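Local coordinates for beta-lactamase-like protein (Koribacter versatilis, PDB 6B9V) that cleaves reactive FAD photoproducts as a PhnP-family diphosphatase with a metallo-beta-lactamase fold, probably through its two-manganese site, at residues S12-V18 / T230-H234; E113-K117 / E137-V141. All blocks are in the same frame, centred on the assembly; numbering follows the deposited sequence.

Interaction 1: residues S12-V18 / T230-H234; sequences SGTSMGV and THISH. With ZN (zinc ion), chain F; MN (manganese (II) ion), chain C.
Residues 12-18, in the loop that follows strand 2-9, run without regular structure beside residues 230-234, which start on the last residue of strand 226-230 and continue as loop. Their CA register pairs Ser12 with Thr230 (4.9 Å), Thr14 with His231 (4.3 Å) and Val18 with His234 (5.8 Å). One beta bridge, Gly13 with Ile232, joins them: Ile232 N donates to Ser12 O (3.0 Å, nearly linear), and Thr14 N gives a weak bond to Ile232 O (3.0 Å). A type I turn from Thr14 to Gly17, closed by Gly17 N to Thr14 O (2.9 Å), brings the chain back, so that a water can bridge Gly17 O (2.9 Å) and His234 N (3.0 Å). His231 takes positive phi and psi (63°/37°); its CA makes a CA-H...O contact to Gly13 O (3.4 Å), which also lies over one face of its imidazole. Thr14, chi1 t, sets OG1 at the ring edge, 3.3 Å from His231 CE1. Val18 points toward the partner, its CG2 3.4 Å from Ile232 O. His231 NE2 binds manganese at 2.2 Å, sharing it with Asp82, His83 and Asp178 of the dinuclear site characteristic of metallo-beta-lactamase hydrolases; His234 ND1 binds zinc at 2.0 Å beside Cys23, Cys25 and Cys28. The segment held by this pairing therefore carries ligands of two different metal centres, the presumed catalytic site and the zinc site.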
ATOM      1  N   SER A  12      11.051  -7.791  -3.960  1.00 12.79           N
ATOM      2  CA  SER A  12      11.460  -9.177  -4.173  1.00 14.63           C
ATOM      3  C   SER A  12      10.691 -10.137  -3.263  1.00 15.37           C
ATOM      4  O   SER A  12      10.989 -11.329  -3.208  1.00 14.41           O
ATOM      5  CB  SER A  12      12.972  -9.315  -3.936  1.00 10.22           C
ATOM      6  OG  SER A  12      13.312  -8.980  -2.591  1.00 11.02           O
ATOM      7  N   GLY A  13       9.697  -9.621  -2.541  1.00 14.87           N
ATOM      8  CA  GLY A  13       9.060 -10.402  -1.496  1.00 13.41           C
ATOM      9  C   GLY A  13       7.745 -11.069  -1.889  1.00 15.63           C
ATOM     10  O   GLY A  13       7.208 -10.842  -2.971  1.00 14.04           O
ATOM     11  N   THR A  14       7.225 -11.888  -0.986  1.00 13.43           N
ATOM     12  CA  THR A  14       5.954 -12.572  -1.186  1.00 13.31           C
ATOM     13  C   THR A  14       4.762 -11.631  -0.878  1.00 11.25           C
ATOM     14  O   THR A  14       4.949 -10.425  -0.640  1.00 15.62           O
ATOM     15  CB  THR A  14       5.873 -13.859  -0.310  1.00 16.09           C
ATOM     16  OG1 THR A  14       4.711 -14.607  -0.676  1.00 21.35           O
ATOM     17  CG2 THR A  14       5.817 -13.508   1.192  1.00 13.31           C
ATOM     18  N   SER A  15       3.548 -12.185  -0.870  1.00 14.89           N
ATOM     19  CA  SER A  15       2.334 -11.356  -0.836  1.00 17.54           C
ATOM     20  C   SER A  15       2.196 -10.537   0.445  1.00 19.34           C
ATOM     21  O   SER A  15       1.669  -9.425   0.422  1.00 18.86           O
ATOM     22  CB  SER A  15       1.088 -12.230  -1.021  1.00 15.24           C
ATOM     23  OG  SER A  15       0.965 -13.133   0.058  1.00 19.60           O
ATOM     24  N   MET A  16       2.657 -11.055   1.561  1.00 13.21           N
ATOM     25  CA  MET A  16       2.646 -10.312   2.804  1.00 17.27           C
ATOM     26  C   MET A  16       4.002  -9.627   3.114  1.00 16.53           C
ATOM     27  O   MET A  16       4.172  -9.022   4.140  1.00 15.89           O
ATOM     28  CB  MET A  16       2.202 -11.208   3.954  1.00 24.11           C
ATOM     29  CG  MET A  16       0.717 -11.514   3.996  1.00 35.58           C
ATOM     30  SD  MET A  16      -0.507 -10.096   4.024  1.00128.18           S
ATOM     31  CE  MET A  16       0.040  -8.821   5.244  1.00 23.55           C
ATOM     32  N   GLY A  17       4.918  -9.743   2.167  1.00 14.70           N
ATOM     33  CA  GLY A  17       6.214  -9.096   2.290  1.00 15.49           C
ATOM     34  C   GLY A  17       7.119  -9.810   3.279  1.00 18.93           C
ATOM     35  O   GLY A  17       6.713 -10.810   3.871  1.00 14.74           O
ATOM     36  N   VAL A  18       8.349  -9.319   3.432  1.00 15.93           N
ATOM     37  CA  VAL A  18       9.233  -9.736   4.528  1.00 15.94           C
ATOM     38  C   VAL A  18       9.747  -8.460   5.194  1.00 16.06           C
ATOM     39  O   VAL A  18      10.301  -7.582   4.520  1.00 13.86           O
ATOM     40  CB  VAL A  18      10.412 -10.615   4.041  1.00 13.85           C
ATOM     41  CG1 VAL A  18      11.125 -11.278   5.233  1.00 14.03           C
ATOM     42  CG2 VAL A  18       9.908 -11.695   3.082  1.00 12.71           C
ATOM     43  N   THR A 230      12.571 -14.601  -6.969  1.00 12.37           N
ATOM     44  CA  THR A 230      11.776 -13.511  -6.378  1.00 11.42           C
ATOM     45  C   THR A 230      10.503 -14.097  -5.763  1.00 12.62           C
ATOM     46  O   THR A 230      10.324 -15.322  -5.761  1.00 13.84           O
ATOM     47  CB  THR A 230      11.462 -12.431  -7.440  1.00 15.64           C
ATOM     48  OG1 THR A 230      10.847 -11.287  -6.826  1.00 16.26           O
ATOM     49  CG2 THR A 230      10.539 -12.995  -8.537  1.00 17.88           C
ATOM     50  N   HIS A 231       9.635 -13.234  -5.231  1.00 13.64           N
ATOM     51  CA  HIS A 231       8.417 -13.631  -4.499  1.00 12.52           C
ATOM     52  C   HIS A 231       8.781 -14.417  -3.227  1.00 13.26           C
ATOM     53  O   HIS A 231       8.069 -15.317  -2.801  1.00 16.57           O
ATOM     54  CB  HIS A 231       7.470 -14.448  -5.384  1.00 18.15           C
ATOM     55  CG  HIS A 231       6.022 -14.236  -5.059  1.00 17.36           C
ATOM     56  ND1 HIS A 231       5.451 -14.688  -3.891  1.00 11.63           N
ATOM     57  CD2 HIS A 231       5.038 -13.606  -5.743  1.00 13.89           C
ATOM     58  CE1 HIS A 231       4.169 -14.355  -3.872  1.00 13.39           C
ATOM     59  NE2 HIS A 231       3.900 -13.681  -4.973  1.00 13.91           N
ATOM     60  N   ILE A 232       9.867 -13.991  -2.598  1.00 15.61           N
ATOM     61  CA  ILE A 232      10.505 -14.724  -1.509  1.00 14.67           C
ATOM     62  C   ILE A 232       9.823 -14.481  -0.158  1.00 17.72           C
ATOM     63  O   ILE A 232       9.531 -13.335   0.180  1.00 13.07           O
ATOM     64  CB  ILE A 232      11.981 -14.318  -1.396  1.00 16.83           C
ATOM     65  CG1 ILE A 232      12.737 -14.692  -2.685  1.00 17.61           C
ATOM     66  CG2 ILE A 232      12.633 -14.946  -0.156  1.00 16.25           C
ATOM     67  CD1 ILE A 232      13.985 -13.866  -2.896  1.00 11.94           C
ATOM     68  N   SER A 233       9.597 -15.554   0.601  1.00 14.87           N
ATOM     69  CA  SER A 233       8.955 -15.473   1.924  1.00 15.29           C
ATOM     70  C   SER A 233       9.975 -15.484   3.066  1.00 18.10           C
ATOM     71  O   SER A 233      11.176 -15.660   2.836  1.00 15.07           O
ATOM     72  CB  SER A 233       7.979 -16.644   2.110  1.00 12.30           C
ATOM     73  OG  SER A 233       8.693 -17.830   2.435  1.00 14.77           O
ATOM     74  N   HIS A 234       9.510 -15.318   4.308  1.00 13.12           N
ATOM     75  CA  HIS A 234      10.431 -15.337   5.445  1.00 15.16           C
ATOM     76  C   HIS A 234      11.053 -16.711   5.705  1.00 16.84           C
ATOM     77  O   HIS A 234      11.906 -16.875   6.584  1.00 16.49           O
ATOM     78  CB  HIS A 234       9.735 -14.787   6.720  1.00 16.14           C
ATOM     79  CG  HIS A 234       8.545 -15.569   7.194  1.00 21.13           C
ATOM     80  ND1 HIS A 234       8.049 -15.518   8.480  1.00 29.12           N
ATOM     81  CD2 HIS A 234       7.789 -16.494   6.546  1.00 19.02           C
ATOM     82  CE1 HIS A 234       7.018 -16.335   8.593  1.00 22.74           C
ATOM     83  NE2 HIS A 234       6.840 -16.941   7.434  1.00 29.30           N
TER
HETATM   84 ZN    ZN F 304       8.794 -14.480  10.080  1.00 20.13          ZN
HETATM   85 MN    MN C 301       2.042 -12.936  -5.819  1.00 14.95          MN
HETATM   86  O   HOH W   1       7.060 -13.584   4.586  1.00 19.99           O

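Interaction 2: residues E113-K117 / E137-V141; sequences ERVLK and EMHRV
Helical residues 113-117 lie nearly antiparallel to strand residues 137-140, with the segment axes 10.6 Å apart at closest approach and 164° between their N-to-C directions. Glu113 and Met138 face each other, their CA atoms 7.5 Å apart. Glu113, extended with chi1 and chi2 both t, carries the polar side of the contact. Its OE1 accepts from Arg140 NE (2.8 Å) and Arg140 NH2 (3.0 Å), lying at the edge of the guanidinium, which the Arg140 side chain brings round through chi2 and chi3, both p. Its OE2 accepts from Lys117 NZ (3.1 Å), one helical turn on, where Lys117 N also donates to Glu113 O (2.9 Å). One carboxylate therefore serves two cations in a salt-bridge network at the surface. The helix-on-sheet packing belongs to the layered metallo-beta-lactamase fold: helix 110-119 lies against edge strand 136-140, whose backbone pairs with strand 104-108. Beneath the charges, Met138, m at chi1 and chi2, points toward the helix and sets CE 3.7 Å from Glu113 CG, SD 4.2 Å from Leu116 CD1 and CG 4.0 Å from Lys117 CE. His139 points away from the helix, stacks on Tyr107 and donates from NE2 to Glu137 OE2 (3.0 Å).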
ATOM      1  N   GLU A 113      -7.776  -7.971 -16.424  1.00 17.94           N
ATOM      2  CA  GLU A 113      -8.600  -6.822 -16.762  1.00 21.03           C
ATOM      3  C   GLU A 113      -9.911  -6.850 -15.975  1.00 22.38           C
ATOM      4  O   GLU A 113     -10.307  -5.839 -15.410  1.00 21.52           O
ATOM      5  CB  GLU A 113      -8.886  -6.795 -18.266  1.00 25.76           C
ATOM      6  CG  GLU A 113      -9.874  -5.725 -18.674  1.00 26.80           C
ATOM      7  CD  GLU A 113     -10.304  -5.862 -20.121  1.00 41.03           C
ATOM      8  OE1 GLU A 113      -9.510  -6.383 -20.930  1.00 45.38           O
ATOM      9  OE2 GLU A 113     -11.442  -5.467 -20.440  1.00 49.32           O
ATOM     10  N   ARG A 114     -10.568  -8.018 -15.946  1.00 21.48           N
ATOM     11  CA  ARG A 114     -11.841  -8.195 -15.230  1.00 21.93           C
ATOM     12  C   ARG A 114     -11.709  -7.800 -13.745  1.00 20.79           C
ATOM     13  O   ARG A 114     -12.554  -7.049 -13.184  1.00 22.46           O
ATOM     14  CB  ARG A 114     -12.316  -9.653 -15.350  1.00 26.64           C
ATOM     15  CG  ARG A 114     -13.812  -9.888 -15.179  1.00 29.16           C
ATOM     16  CD  ARG A 114     -14.125 -11.383 -14.950  1.00 27.00           C
ATOM     17  NE  ARG A 114     -13.400 -12.264 -15.870  1.00 25.76           N
ATOM     18  CZ  ARG A 114     -13.313 -13.585 -15.744  1.00 30.05           C
ATOM     19  NH1 ARG A 114     -13.909 -14.206 -14.735  1.00 27.49           N
ATOM     20  NH2 ARG A 114     -12.627 -14.295 -16.635  1.00 27.03           N
ATOM     21  N   VAL A 115     -10.650  -8.304 -13.114  1.00 21.17           N
ATOM     22  CA  VAL A 115     -10.415  -7.967 -11.709  1.00 22.64           C
ATOM     23  C   VAL A 115     -10.104  -6.474 -11.509  1.00 21.86           C
ATOM     24  O   VAL A 115     -10.643  -5.838 -10.594  1.00 18.97           O
ATOM     25  CB  VAL A 115      -9.262  -8.819 -11.115  1.00 25.26           C
ATOM     26  CG1 VAL A 115      -8.945  -8.376  -9.692  1.00 24.20           C
ATOM     27  CG2 VAL A 115      -9.618 -10.309 -11.169  1.00 27.01           C
ATOM     28  N   LEU A 116      -9.238  -5.913 -12.347  1.00 17.82           N
ATOM     29  CA  LEU A 116      -8.903  -4.486 -12.246  1.00 22.60           C
ATOM     30  C   LEU A 116     -10.122  -3.566 -12.397  1.00 25.13           C
ATOM     31  O   LEU A 116     -10.301  -2.620 -11.611  1.00 20.72           O
ATOM     32  CB  LEU A 116      -7.855  -4.089 -13.294  1.00 19.51           C
ATOM     33  CG  LEU A 116      -6.416  -4.573 -13.082  1.00 24.09           C
ATOM     34  CD1 LEU A 116      -5.576  -4.259 -14.314  1.00 22.89           C
ATOM     35  CD2 LEU A 116      -5.787  -3.936 -11.840  1.00 23.52           C
ATOM     36  N   LYS A 117     -10.950  -3.826 -13.404  1.00 21.51           N
ATOM     37  CA  LYS A 117     -12.118  -2.981 -13.630  1.00 28.01           C
ATOM     38  C   LYS A 117     -13.120  -3.132 -12.494  1.00 29.60           C
ATOM     39  O   LYS A 117     -13.824  -2.175 -12.149  1.00 26.75           O
ATOM     40  CB  LYS A 117     -12.783  -3.308 -14.968  1.00 23.89           C
ATOM     41  CG  LYS A 117     -11.938  -2.892 -16.162  1.00 34.69           C
ATOM     42  CD  LYS A 117     -12.690  -3.109 -17.463  1.00 46.94           C
ATOM     43  CE  LYS A 117     -11.981  -2.424 -18.620  1.00 52.85           C
ATOM     44  NZ  LYS A 117     -12.674  -2.671 -19.914  1.00 54.26           N
ATOM     45  N   GLU A 137      -5.743   3.839 -19.515  1.00 36.57           N
ATOM     46  CA  GLU A 137      -6.530   3.128 -20.523  1.00 35.43           C
ATOM     47  C   GLU A 137      -6.116   1.667 -20.603  1.00 34.89           C
ATOM     48  O   GLU A 137      -4.928   1.365 -20.579  1.00 37.14           O
ATOM     49  CB  GLU A 137      -6.379   3.788 -21.897  1.00 39.59           C
ATOM     50  CG  GLU A 137      -4.937   3.879 -22.377  1.00 47.57           C
ATOM     51  CD  GLU A 137      -4.811   4.488 -23.756  1.00 55.98           C
ATOM     52  OE1 GLU A 137      -5.811   5.047 -24.255  1.00 59.69           O
ATOM     53  OE2 GLU A 137      -3.709   4.402 -24.342  1.00 56.57           O
ATOM     54  N   MET A 138      -7.094   0.768 -20.708  1.00 33.60           N
ATOM     55  CA  MET A 138      -6.826  -0.673 -20.762  1.00 34.60           C
ATOM     56  C   MET A 138      -6.562  -1.217 -22.170  1.00 34.60           C
ATOM     57  O   MET A 138      -7.278  -0.912 -23.123  1.00 34.57           O
ATOM     58  CB  MET A 138      -7.999  -1.455 -20.160  1.00 38.40           C
ATOM     59  CG  MET A 138      -8.062  -1.482 -18.646  1.00 47.89           C
ATOM     60  SD  MET A 138      -6.860  -2.606 -17.907  1.00 61.37           S
ATOM     61  CE  MET A 138      -6.736  -3.883 -19.158  1.00 55.33           C
ATOM     62  N   HIS A 139      -5.548  -2.068 -22.271  1.00 33.26           N
ATOM     63  CA  HIS A 139      -5.205  -2.783 -23.489  1.00 32.89           C
ATOM     64  C   HIS A 139      -5.126  -4.291 -23.201  1.00 35.30           C
ATOM     65  O   HIS A 139      -4.488  -4.732 -22.222  1.00 27.75           O
ATOM     66  CB  HIS A 139      -3.869  -2.289 -24.060  1.00 34.42           C
ATOM     67  CG  HIS A 139      -3.851  -0.833 -24.417  1.00 32.41           C
ATOM     68  ND1 HIS A 139      -4.001  -0.383 -25.712  1.00 39.89           N
ATOM     69  CD2 HIS A 139      -3.685   0.273 -23.653  1.00 37.22           C
ATOM     70  CE1 HIS A 139      -3.934   0.939 -25.728  1.00 44.58           C
ATOM     71  NE2 HIS A 139      -3.746   1.361 -24.491  1.00 42.39           N
ATOM     72  N   ARG A 140      -5.766  -5.078 -24.059  1.00 35.04           N
ATOM     73  CA  ARG A 140      -5.846  -6.524 -23.859  1.00 33.73           C
ATOM     74  C   ARG A 140      -4.594  -7.269 -24.326  1.00 33.26           C
ATOM     75  O   ARG A 140      -4.131  -7.095 -25.450  1.00 39.70           O
ATOM     76  CB  ARG A 140      -7.071  -7.088 -24.578  1.00 29.26           C
ATOM     77  CG  ARG A 140      -7.190  -8.613 -24.534  1.00 33.93           C
ATOM     78  CD  ARG A 140      -7.657  -9.102 -23.169  1.00 35.25           C
ATOM     79  NE  ARG A 140      -8.891  -8.442 -22.751  1.00 34.77           N
ATOM     80  CZ  ARG A 140     -10.112  -8.888 -23.028  1.00 38.57           C
ATOM     81  NH1 ARG A 140     -10.273 -10.001 -23.730  1.00 44.88           N
ATOM     82  NH2 ARG A 140     -11.174  -8.220 -22.607  1.00 36.75           N
ATOM     83  N   VAL A 141      -4.063  -8.114 -23.450  1.00 26.64           N
ATOM     84  CA  VAL A 141      -2.938  -8.973 -23.780  1.00 26.23           C
ATOM     85  C   VAL A 141      -3.411 -10.399 -24.064  1.00 34.51           C
ATOM     86  O   VAL A 141      -4.077 -11.016 -23.233  1.00 30.67           O
ATOM     87  CB  VAL A 141      -1.902  -9.032 -22.638  1.00 29.24           C
ATOM     88  CG1 VAL A 141      -0.717  -9.904 -23.035  1.00 36.41           C
ATOM     89  CG2 VAL A 141      -1.430  -7.632 -22.247  1.00 27.37           C
TER

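Overall arrangement
The two contacts are well separated, with centres about 25 Å apart and nearest atoms about 14 Å apart. Along the chain, both segments of interaction 2 fall between those of interaction 1, which joins loops 212 residues apart. Each contact draws on the seven-stranded sheet that includes strands 2-9 and 136-140: interaction 1 through the loop after strand 2-9, interaction 2 at the edge strand 136-140. Interaction 1 also reaches the other sheet, through the end of strand 226-230, and so links the two halves of the fold beside the manganese site. Interaction 2 packs a helix on one half, farther from the metals. Both touch the second subunit.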